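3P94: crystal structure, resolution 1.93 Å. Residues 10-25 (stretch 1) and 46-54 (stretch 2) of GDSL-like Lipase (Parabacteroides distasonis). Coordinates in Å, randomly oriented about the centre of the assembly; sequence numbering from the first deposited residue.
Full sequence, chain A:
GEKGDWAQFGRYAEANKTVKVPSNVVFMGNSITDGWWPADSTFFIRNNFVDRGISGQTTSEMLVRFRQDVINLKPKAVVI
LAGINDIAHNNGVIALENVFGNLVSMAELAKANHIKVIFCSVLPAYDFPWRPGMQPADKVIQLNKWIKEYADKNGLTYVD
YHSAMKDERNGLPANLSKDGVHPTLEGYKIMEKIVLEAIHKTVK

Stretch 1, residues 10-25: GRYAEANKTVKVPSNV
Stretch 2, residues 46-54: RNNFVDRGI

Stretch 2 leaves a helix at N48 and runs on as a strand through about F49 to G53. Stretch 1 runs once along stretch 2, from the I54 end to the N48 end, then turns at N24 so that V25 lies beside F49 in parallel. Its short, weakly bonded helix, about A13 to N16, lies near R52. A type I turn from N16 to V19, an extended loop and a cis peptide before P22 lead to the corner. Together the stretches bury 678 Å².

R52 and Y12 are the two residues most covered by the opposing stretch (109 and 97 Å²), and they stack on each other. The folded R52 side chain (chi1 m, chi2 m, chi3 t, chi4 -95°) fills a groove, with the Y12 ring on one face of its guanidinium and N16 at the edge. R52 CD sits over the Y12 ring face, 3.6 Å from the Y12 ring centroid. The R52 guanidinium lies flat on the Y12 ring, centres 4.4 Å apart and planes at 11°. Y12 (chi1 m, chi2 -68°) offers a flat surface that suits both the methylene and the planar cation. N16 OD1 accepts from R52 NE and from R52 NH2, each at 2.8 Å. N16 is chi1 m, chi2 -20°. R52 NH1 donates to D51 O at 2.8 Å, so all three guanidinium nitrogens are bonded. V19 CG2 packs 3.3 Å from R52 NH2.

The far end of Y12 is polar. Y12 OH donates to G53 O at 2.7 Å. Water 1 donates to Y12 OH and to D51 OD2, both at 2.8 Å, and so bridges the two residues. D51 OD1 (chi1 t, chi2 20°) accepts from G53 N at 3.2 Å. G53 has no side chain; an ideal CB would point away from stretch 1. I54 (chi1 m, chi2 t) fills the space beside Y12 and R11: I54 CG1 lies 3.6 Å from Y12 CE2, and I54 CD1 lies 3.6 Å from R11 CB. R11 is chi1 t, chi2 p, chi3 t, chi4 -87°.

V50 (chi1 t) projects toward stretch 1 to meet V19 and S23. V50 CG2 meets V19 CG1 (V19 chi1 t) at 4.2 Å, a small apolar contact, with S23 CB 4.4 Å from V50 CG2 beside it.

At the other end V25 pairs loosely with F49, V25 CA to F49 CA 5.0 Å. V50 N donates to V25 O at 2.8 Å, and F49 CA approaches the same V25 O at 3.4 Å. V25 CB (chi1 t) packs 3.8 Å from F49 CD1 (chi1 m, chi2 -25°); both residues are buried.

N48 has positive phi (60/49), closing the helix with a Schellman motif. N48 O accepts from N24 ND2 at 3.1 Å. N24 (phi/psi -93/-82, chi1 t, chi2 36°) points toward stretch 2, and its amide ND2 sits at the F49 ring edge. Water 2 accepts from N24 N at 2.9 Å.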

# COMPACT_ATOMS: atom_id res chain seq x y z
N GLY A 10 14.99 -3.43 9.91
CA GLY A 10 15.40 -4.79 10.25
C GLY A 10 14.50 -5.89 9.71
O GLY A 10 14.94 -7.03 9.58
N ARG A 11 13.24 -5.57 9.36
CA ARG A 11 12.31 -6.57 8.83
C ARG A 11 12.80 -7.18 7.50
O ARG A 11 12.79 -8.41 7.36
CB ARG A 11 10.90 -5.98 8.67
CG ARG A 11 9.88 -6.89 7.93
CD ARG A 11 9.36 -8.08 8.74
NE ARG A 11 8.52 -8.95 7.91
CZ ARG A 11 7.22 -8.78 7.73
NH1 ARG A 11 6.57 -7.79 8.34
NH2 ARG A 11 6.54 -9.61 6.94
N TYR A 12 13.24 -6.34 6.55
CA TYR A 12 13.67 -6.86 5.24
C TYR A 12 15.15 -6.61 4.90
O TYR A 12 15.55 -6.94 3.78
CB TYR A 12 12.81 -6.26 4.14
CG TYR A 12 11.37 -6.72 4.18
CD1 TYR A 12 11.03 -8.04 3.91
CD2 TYR A 12 10.34 -5.81 4.42
CE1 TYR A 12 9.70 -8.46 3.90
CE2 TYR A 12 9.01 -6.22 4.40
CZ TYR A 12 8.70 -7.54 4.16
OH TYR A 12 7.40 -7.95 4.14
N ALA A 13 15.95 -6.07 5.84
CA ALA A 13 17.37 -5.78 5.59
C ALA A 13 18.12 -7.02 5.02
O ALA A 13 18.83 -6.90 4.03
CB ALA A 13 18.05 -5.31 6.87
N GLU A 14 17.89 -8.21 5.61
CA GLU A 14 18.52 -9.46 5.19
C GLU A 14 17.95 -9.96 3.87
O GLU A 14 18.73 -10.35 2.99
CB GLU A 14 18.40 -10.54 6.29
CG GLU A 14 19.32 -10.30 7.47
CD GLU A 14 20.80 -10.19 7.14
OE1 GLU A 14 21.31 -10.99 6.33
OE2 GLU A 14 21.46 -9.28 7.70
N ALA A 15 16.62 -9.96 3.72
CA ALA A 15 15.92 -10.38 2.51
C ALA A 15 16.38 -9.58 1.28
O ALA A 15 16.53 -10.16 0.21
CB ALA A 15 14.43 -10.23 2.70
N ASN A 16 16.63 -8.26 1.44
CA ASN A 16 17.09 -7.37 0.37
C ASN A 16 18.43 -7.80 -0.24
O ASN A 16 18.65 -7.59 -1.43
CB ASN A 16 17.20 -5.94 0.89
CG ASN A 16 15.87 -5.27 1.15
OD1 ASN A 16 14.82 -5.66 0.63
ND2 ASN A 16 15.87 -4.23 1.96
N LYS A 17 19.30 -8.44 0.56
CA LYS A 17 20.64 -8.90 0.16
C LYS A 17 20.62 -10.04 -0.88
O LYS A 17 21.63 -10.27 -1.53
CB LYS A 17 21.46 -9.33 1.38
CG LYS A 17 21.64 -8.23 2.44
CD LYS A 17 22.89 -8.47 3.26
CE LYS A 17 22.72 -8.31 4.74
NZ LYS A 17 23.50 -9.34 5.46
N THR A 18 19.48 -10.74 -1.05
CA THR A 18 19.41 -11.85 -2.02
C THR A 18 18.40 -11.57 -3.14
O THR A 18 18.21 -12.42 -4.02
CB THR A 18 19.14 -13.19 -1.33
OG1 THR A 18 17.98 -13.09 -0.50
CG2 THR A 18 20.36 -13.67 -0.53
N VAL A 19 17.80 -10.36 -3.15
CA VAL A 19 16.91 -9.92 -4.23
C VAL A 19 17.80 -9.62 -5.45
O VAL A 19 18.83 -8.96 -5.29
CB VAL A 19 16.06 -8.69 -3.80
CG1 VAL A 19 15.39 -8.02 -5.00
CG2 VAL A 19 15.01 -9.08 -2.76
N LYS A 20 17.42 -10.12 -6.64
CA LYS A 20 18.16 -9.82 -7.87
C LYS A 20 17.88 -8.35 -8.23
O LYS A 20 16.72 -7.95 -8.31
CB LYS A 20 17.80 -10.78 -9.01
CG LYS A 20 18.55 -10.51 -10.32
N VAL A 21 18.95 -7.55 -8.36
CA VAL A 21 18.85 -6.12 -8.66
C VAL A 21 19.53 -5.83 -10.03
O VAL A 21 20.65 -6.27 -10.23
CB VAL A 21 19.44 -5.26 -7.50
CG1 VAL A 21 19.55 -3.79 -7.87
CG2 VAL A 21 18.64 -5.44 -6.21
N PRO A 22 18.87 -5.11 -10.98
CA PRO A 22 17.53 -4.50 -10.91
C PRO A 22 16.40 -5.54 -10.82
O PRO A 22 16.51 -6.63 -11.38
CB PRO A 22 17.44 -3.68 -12.20
CG PRO A 22 18.39 -4.33 -13.14
CD PRO A 22 19.52 -4.82 -12.28
N SER A 23 15.36 -5.19 -10.06
CA SER A 23 14.19 -6.05 -9.82
C SER A 23 13.03 -5.65 -10.73
O SER A 23 13.18 -4.73 -11.55
CB SER A 23 13.79 -5.99 -8.35
OG SER A 23 13.49 -4.66 -7.93
N ASN A 24 11.89 -6.34 -10.61
CA ASN A 24 10.73 -6.12 -11.46
C ASN A 24 9.76 -5.12 -10.82
O ASN A 24 9.78 -3.93 -11.17
CB ASN A 24 10.06 -7.46 -11.79
CG ASN A 24 8.83 -7.38 -12.65
OD1 ASN A 24 8.72 -6.56 -13.55
ND2 ASN A 24 7.88 -8.24 -12.39
N VAL A 25 8.90 -5.58 -9.90
CA VAL A 25 7.91 -4.75 -9.22
C VAL A 25 7.98 -5.01 -7.73
O VAL A 25 7.95 -6.16 -7.29
CB VAL A 25 6.45 -5.00 -9.74
CG1 VAL A 25 5.44 -4.12 -9.00
CG2 VAL A 25 6.33 -4.79 -11.25
N ARG A 46 5.22 -16.18 -8.24
CA ARG A 46 4.79 -16.56 -9.60
C ARG A 46 4.77 -15.38 -10.59
O ARG A 46 4.84 -15.59 -11.80
CB ARG A 46 3.44 -17.28 -9.60
CG ARG A 46 2.21 -16.43 -9.24
CD ARG A 46 1.01 -17.33 -9.02
NE ARG A 46 -0.21 -16.57 -8.73
CZ ARG A 46 -0.87 -16.63 -7.58
NH1 ARG A 46 -0.45 -17.42 -6.60
NH2 ARG A 46 -1.97 -15.91 -7.40
N ASN A 47 4.72 -14.15 -10.07
CA ASN A 47 4.71 -12.96 -10.91
C ASN A 47 6.04 -12.20 -10.88
O ASN A 47 6.16 -11.17 -11.55
CB ASN A 47 3.59 -12.06 -10.44
CG ASN A 47 2.22 -12.56 -10.78
OD1 ASN A 47 1.85 -12.63 -11.94
ND2 ASN A 47 1.44 -12.89 -9.76
N ASN A 48 7.02 -12.69 -10.10
CA ASN A 48 8.32 -12.07 -9.88
C ASN A 48 8.12 -10.67 -9.26
O ASN A 48 8.66 -9.68 -9.73
CB ASN A 48 9.18 -12.03 -11.17
CG ASN A 48 10.62 -11.58 -10.97
OD1 ASN A 48 11.22 -11.74 -9.90
ND2 ASN A 48 11.19 -10.97 -12.01
N PHE A 49 7.29 -10.61 -8.21
CA PHE A 49 7.05 -9.40 -7.44
C PHE A 49 7.80 -9.49 -6.12
O PHE A 49 7.97 -10.59 -5.59
CB PHE A 49 5.54 -9.17 -7.19
CG PHE A 49 4.63 -8.99 -8.39
CD1 PHE A 49 5.14 -8.52 -9.60
CD2 PHE A 49 3.27 -9.23 -8.30
CE1 PHE A 49 4.30 -8.32 -10.70
CE2 PHE A 49 2.42 -9.03 -9.40
CZ PHE A 49 2.95 -8.58 -10.59
N VAL A 50 8.23 -8.35 -5.58
CA VAL A 50 8.94 -8.29 -4.31
C VAL A 50 7.96 -7.75 -3.27
O VAL A 50 7.47 -6.64 -3.42
CB VAL A 50 10.25 -7.45 -4.40
CG1 VAL A 50 10.92 -7.33 -3.03
CG2 VAL A 50 11.22 -8.05 -5.40
N ASP A 51 7.67 -8.54 -2.23
CA ASP A 51 6.73 -8.17 -1.17
C ASP A 51 7.47 -7.41 -0.07
O ASP A 51 8.36 -7.96 0.58
CB ASP A 51 6.04 -9.46 -0.64
CG ASP A 51 5.22 -9.33 0.64
OD1 ASP A 51 4.83 -8.18 1.00
OD2 ASP A 51 4.93 -10.39 1.26
N ARG A 52 7.11 -6.15 0.13
CA ARG A 52 7.73 -5.31 1.15
C ARG A 52 6.67 -4.66 2.06
O ARG A 52 6.87 -3.56 2.57
CB ARG A 52 8.68 -4.27 0.52
CG ARG A 52 9.99 -4.87 -0.06
CD ARG A 52 10.86 -5.49 1.04
NE ARG A 52 12.08 -6.14 0.57
CZ ARG A 52 12.19 -7.44 0.31
NH1 ARG A 52 11.14 -8.24 0.43
NH2 ARG A 52 13.35 -7.94 -0.09
N GLY A 53 5.57 -5.38 2.30
CA GLY A 53 4.52 -4.93 3.20
C GLY A 53 4.91 -5.16 4.65
O GLY A 53 5.54 -6.17 4.96
N ILE A 54 4.59 -4.21 5.55
CA ILE A 54 4.88 -4.36 6.99
C ILE A 54 3.65 -3.96 7.79
O ILE A 54 3.23 -2.79 7.74
CB ILE A 54 6.14 -3.58 7.48
CG1 ILE A 54 7.43 -4.12 6.82
CG2 ILE A 54 6.27 -3.72 9.02
CD1 ILE A 54 8.75 -3.42 7.24
O HOH W 1 6.12 -10.36 3.76
O HOH W 2 11.68 -8.55 -8.77